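Local structure of citryl-CoA lyase (Hydrogenobacter thermophilus, 6HXP) at residues Val59-His64 and Gly208-Gly213; Val86-Gly91 and Gly217-Val222. The protein probably catalyses the cleavage of citryl-CoA into acetyl-CoA and oxaloacetate, as a member of the citrate synthase family. One frame throughout, in Å; residues are numbered along the deposited sequence.

Overall arrangement
Contacts 1 and 2 share helix 206-228. Contact 1 sets its earlier part, Gly208-Gly213, against the end of helix 48-60 and the residues that follow. Contact 2 sets Gly217-Val222 against helix 84-93. The centres of the two contacts lie about 13 Å apart. Asp63 of contact 1 joins them: its OD2 sits 2.9 Å from NE2 of His221 in contact 2, a probable hydrogen bond. The same OD2 is hydrogen-bonded to Thr10 of the second subunit. Both contacts are buried and touch that subunit. Both lie away from the residues that bind coenzyme A, although the Phe210 side chain is about 12 Å from bound coenzyme A.

Contact 1 (Val59-His64 and Gly208-Gly213); sequences VSVIDH and GFFIIG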
loop_
_atom_site.group_PDB
_atom_site.type_symbol
_atom_site.label_atom_id
_atom_site.label_comp_id
_atom_site.label_asym_id
_atom_site.label_seq_id
_atom_site.Cartn_x
_atom_site.Cartn_y
_atom_site.Cartn_z
ATOM N N VAL A 59 10.681 18.192 -12.549
ATOM C CA VAL A 59 12.035 17.675 -12.741
ATOM C C VAL A 59 12.838 17.809 -11.475
ATOM O O VAL A 59 13.643 16.911 -11.159
ATOM C CB VAL A 59 12.719 18.363 -13.948
ATOM C CG1 VAL A 59 14.191 17.977 -14.052
ATOM C CG2 VAL A 59 12.001 17.990 -15.240
ATOM N N SER A 60 12.618 18.916 -10.720
ATOM C CA SER A 60 13.378 19.193 -9.494
ATOM C C SER A 60 13.331 18.088 -8.463
ATOM O O SER A 60 14.270 17.938 -7.702
ATOM C CB SER A 60 12.858 20.458 -8.832
ATOM O OG SER A 60 13.234 21.613 -9.582
ATOM N N VAL A 61 12.263 17.312 -8.474
ATOM C CA VAL A 61 12.060 16.257 -7.465
ATOM C C VAL A 61 12.066 14.846 -8.056
ATOM O O VAL A 61 11.613 13.930 -7.373
ATOM C CB VAL A 61 10.769 16.493 -6.647
ATOM C CG1 VAL A 61 10.795 17.863 -5.958
ATOM C CG2 VAL A 61 9.538 16.352 -7.510
ATOM N N ILE A 62 12.642 14.655 -9.247
ATOM C CA ILE A 62 12.455 13.370 -9.919
ATOM C C ILE A 62 13.061 12.183 -9.187
ATOM O O ILE A 62 12.491 11.081 -9.230
ATOM C CB ILE A 62 12.899 13.454 -11.381
ATOM C CG1 ILE A 62 12.316 12.266 -12.144
ATOM C CG2 ILE A 62 14.412 13.553 -11.545
ATOM C CD1 ILE A 62 12.380 12.438 -13.627
ATOM N N ASP A 63 14.176 12.391 -8.476
ATOM C CA ASP A 63 14.745 11.305 -7.675
ATOM C C ASP A 63 15.707 11.884 -6.654
ATOM O O ASP A 63 16.236 12.973 -6.837
ATOM C CB ASP A 63 15.490 10.237 -8.525
ATOM C CG ASP A 63 15.675 8.928 -7.771
ATOM O OD1 ASP A 63 14.664 8.368 -7.289
ATOM O OD2 ASP A 63 16.862 8.510 -7.571
ATOM N N HIS A 64 15.950 11.126 -5.587
ATOM C CA HIS A 64 16.915 11.560 -4.572
ATOM C C HIS A 64 17.782 10.404 -4.131
ATOM O O HIS A 64 18.290 10.398 -3.015
ATOM C CB HIS A 64 16.208 12.220 -3.379
ATOM C CG HIS A 64 17.100 13.196 -2.661
ATOM N ND1 HIS A 64 17.772 12.853 -1.488
ATOM C CD2 HIS A 64 17.507 14.418 -3.041
ATOM C CE1 HIS A 64 18.493 13.918 -1.160
ATOM N NE2 HIS A 64 18.352 14.891 -2.054
ATOM N N GLY A 208 0.843 16.258 -3.752
ATOM C CA GLY A 208 0.604 15.757 -5.101
ATOM C C GLY A 208 1.705 16.051 -6.066
ATOM O O GLY A 208 2.044 15.217 -6.910
ATOM N N PHE A 209 2.282 17.263 -5.976
ATOM C CA PHE A 209 3.365 17.624 -6.881
ATOM C C PHE A 209 4.585 16.750 -6.654
ATOM O O PHE A 209 5.253 16.314 -7.628
ATOM C CB PHE A 209 3.717 19.114 -6.780
ATOM C CG PHE A 209 2.502 19.988 -7.010
ATOM C CD1 PHE A 209 1.878 20.030 -8.250
ATOM C CD2 PHE A 209 1.920 20.684 -5.952
ATOM C CE1 PHE A 209 0.724 20.808 -8.432
ATOM C CE2 PHE A 209 0.779 21.433 -6.141
ATOM C CZ PHE A 209 0.175 21.452 -7.361
ATOM N N PHE A 210 4.885 16.491 -5.396
ATOM C CA PHE A 210 5.996 15.625 -5.009
ATOM C C PHE A 210 5.791 14.209 -5.455
ATOM O O PHE A 210 6.669 13.618 -6.093
ATOM C CB PHE A 210 6.218 15.692 -3.507
ATOM C CG PHE A 210 7.435 14.962 -3.022
ATOM C CD1 PHE A 210 8.692 15.280 -3.508
ATOM C CD2 PHE A 210 7.345 14.011 -2.030
ATOM C CE1 PHE A 210 9.831 14.642 -3.021
ATOM C CE2 PHE A 210 8.490 13.365 -1.558
ATOM C CZ PHE A 210 9.708 13.639 -2.087
ATOM N N ILE A 211 4.580 13.699 -5.281
ATOM C CA ILE A 211 4.312 12.338 -5.721
ATOM C C ILE A 211 4.469 12.193 -7.205
ATOM O O ILE A 211 5.098 11.258 -7.708
ATOM C CB ILE A 211 2.884 11.943 -5.287
ATOM C CG1 ILE A 211 2.772 11.839 -3.748
ATOM C CG2 ILE A 211 2.481 10.590 -5.946
ATOM C CD1 ILE A 211 1.414 11.940 -3.250
ATOM N N ILE A 212 3.853 13.098 -7.975
ATOM C CA ILE A 212 3.904 13.003 -9.425
ATOM C C ILE A 212 5.357 13.090 -9.924
ATOM O O ILE A 212 5.725 12.331 -10.814
ATOM C CB ILE A 212 3.049 14.117 -10.047
ATOM C CG1 ILE A 212 1.591 13.840 -9.794
ATOM C CG2 ILE A 212 3.332 14.267 -11.569
ATOM C CD1 ILE A 212 0.657 15.058 -10.030
ATOM N N GLY A 213 6.114 13.988 -9.346
ATOM C CA GLY A 213 7.502 14.198 -9.745
ATOM C C GLY A 213 8.389 13.045 -9.393
ATOM O O GLY A 213 9.293 12.728 -10.167
#
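The Phe210 ring meets Val61 at its edge. Val61 CB lies near the ring plane, 4.0 Å from CD1, and Val61 CG1 is 4.1 Å from the same CD1. Phe95 meets this ring as well, with the two planes at about 60°.

The other branch of Val61 goes to the helix backbone. CG1 is anti to the carbonyl carbon of its own residue (chi1 -57°), which puts CG2 between the backbone N and the carbonyl carbon, facing Gly213. CG2 packs 3.7 Å from Gly213 CA. Gly213 has no side chain, and Val61 rests directly on its main chain. Ile192 of helix 188-198 also touches Val61.

Ile62 adds a polar element. Its CA approaches Gly213 O at 3.2 Å, and the nearly straight angle of 174° at the hydrogen marks a CA-H...O contact. Ile62 CG1 lies 3.6 Å from the same oxygen. Gly213 O is buried and has no conventional hydrogen-bond donor in the model. Gly217 N, the usual helical partner, is 4.9 Å from it. Pro216, just ahead of Gly217, has no N-H to give, consistent with a local distortion of helix 206-228.

The contact thus joins the chain leaving helix 48-60 to helix 206-228 mainly by apolar packing. The CA-H group of Ile62 probably gives the buried carbonyl weak electrostatic compensation.

Contact 2 (Val86-Gly91 and Gly217-Val222); sequences VGVAAG and GLVAHV
The backbone bond from Val222 N to Leu218 O, 2.9 Å, links the two residues that press on Gly87 and Gly91. Both direct their CB toward helix 84-93, one helical turn apart. Val222 CG2 lies 3.7 Å from Gly87 C. Leu218 CD1 lies 3.9 Å from Gly91 C and equally close to Val88 O. With chi2 at 173°, CD1 extends the Leu218 chain toward that backbone.

Val88, between the two glycines in sequence, packs on Val219 and Leu218. Its CG2, anti to the carbonyl carbon, is sent to Val219, 3.8 Å from CA and 3.9 Å from CG2 of that residue. Its CG1, anti to the backbone N (chi1 171°), goes instead to Leu218 and reaches CB at 4.2 Å.

The helix axes approach to 9.0 Å, with 130° between their N-to-C directions. Ala74 and Ala78 of helix 69-79 also touch Val222. Beyond the pair, Leu93 of the second subunit packs on Ala89 and Leu205 of that subunit on Val219.

The join is apolar and fully buried. Its cohesion therefore comes from dispersion and the exclusion of water, with methyl groups set against bare glycine backbone.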
loop_
_atom_site.group_PDB
_atom_site.type_symbol
_atom_site.label_atom_id
_atom_site.label_comp_id
_atom_site.label_asym_id
_atom_site.label_seq_id
_atom_site.Cartn_x
_atom_site.Cartn_y
_atom_site.Cartn_z
ATOM N N VAL A 86 3.533 -2.696 -7.144
ATOM C CA VAL A 86 3.465 -2.905 -5.709
ATOM C C VAL A 86 4.658 -2.247 -5.009
ATOM O O VAL A 86 4.500 -1.542 -4.009
ATOM C CB VAL A 86 3.351 -4.396 -5.412
ATOM C CG1 VAL A 86 3.374 -4.675 -3.902
ATOM C CG2 VAL A 86 2.112 -5.018 -6.041
ATOM N N GLY A 87 5.869 -2.387 -5.572
ATOM C CA GLY A 87 7.011 -1.708 -5.008
ATOM C C GLY A 87 6.865 -0.192 -5.083
ATOM O O GLY A 87 7.171 0.539 -4.145
ATOM N N VAL A 88 6.390 0.319 -6.259
ATOM C CA VAL A 88 6.257 1.765 -6.367
ATOM C C VAL A 88 5.266 2.295 -5.352
ATOM O O VAL A 88 5.491 3.309 -4.690
ATOM C CB VAL A 88 5.847 2.156 -7.798
ATOM C CG1 VAL A 88 5.474 3.642 -7.890
ATOM C CG2 VAL A 88 6.971 1.824 -8.780
ATOM N N ALA A 89 4.133 1.616 -5.207
ATOM C CA ALA A 89 3.135 2.025 -4.221
ATOM C C ALA A 89 3.703 2.092 -2.827
ATOM O O ALA A 89 3.417 3.022 -2.082
ATOM C CB ALA A 89 1.948 1.078 -4.239
ATOM N N ALA A 90 4.552 1.126 -2.449
ATOM C CA ALA A 90 5.155 1.148 -1.116
ATOM C C ALA A 90 6.017 2.371 -0.919
ATOM O O ALA A 90 6.029 2.980 0.151
ATOM C CB ALA A 90 5.970 -0.118 -0.912
ATOM N N GLY A 91 6.713 2.781 -1.980
ATOM C CA GLY A 91 7.463 4.021 -1.911
ATOM C C GLY A 91 6.606 5.238 -1.666
ATOM O O GLY A 91 6.932 6.109 -0.864
ATOM N N GLY A 217 11.273 8.264 -10.424
ATOM C CA GLY A 217 12.429 7.769 -9.687
ATOM C C GLY A 217 12.106 6.455 -8.985
ATOM O O GLY A 217 12.910 5.509 -9.017
ATOM N N LEU A 218 10.921 6.363 -8.353
ATOM C CA LEU A 218 10.550 5.098 -7.711
ATOM C C LEU A 218 10.478 3.969 -8.727
ATOM O O LEU A 218 10.881 2.841 -8.440
ATOM C CB LEU A 218 9.251 5.216 -6.950
ATOM C CG LEU A 218 9.265 6.196 -5.764
ATOM C CD1 LEU A 218 7.854 6.364 -5.190
ATOM C CD2 LEU A 218 10.249 5.755 -4.701
ATOM N N VAL A 219 9.882 4.244 -9.901
ATOM C CA VAL A 219 9.837 3.216 -10.938
ATOM C C VAL A 219 11.238 2.760 -11.286
ATOM O O VAL A 219 11.505 1.550 -11.407
ATOM C CB VAL A 219 9.106 3.766 -12.191
ATOM C CG1 VAL A 219 9.302 2.820 -13.375
ATOM C CG2 VAL A 219 7.604 3.959 -11.921
ATOM N N ALA A 220 12.157 3.735 -11.482
ATOM C CA ALA A 220 13.534 3.352 -11.796
ATOM C C ALA A 220 14.163 2.468 -10.714
ATOM O O ALA A 220 14.831 1.475 -11.025
ATOM C CB ALA A 220 14.382 4.587 -12.032
ATOM N N HIS A 221 13.962 2.837 -9.453
ATOM C CA HIS A 221 14.525 2.080 -8.323
ATOM C C HIS A 221 13.929 0.665 -8.230
ATOM O O HIS A 221 14.656 -0.290 -8.013
ATOM C CB HIS A 221 14.296 2.832 -7.005
ATOM C CG HIS A 221 15.311 3.896 -6.793
ATOM N ND1 HIS A 221 16.567 3.615 -6.271
ATOM C CD2 HIS A 221 15.256 5.223 -7.113
ATOM C CE1 HIS A 221 17.225 4.775 -6.286
ATOM N NE2 HIS A 221 16.491 5.767 -6.808
ATOM N N VAL A 222 12.617 0.553 -8.376
ATOM C CA VAL A 222 11.997 -0.752 -8.287
ATOM C C VAL A 222 12.402 -1.636 -9.454
ATOM O O VAL A 222 12.708 -2.814 -9.290
ATOM C CB VAL A 222 10.471 -0.596 -8.169
ATOM C CG1 VAL A 222 9.768 -1.960 -8.258
ATOM C CG2 VAL A 222 10.126 0.091 -6.875
#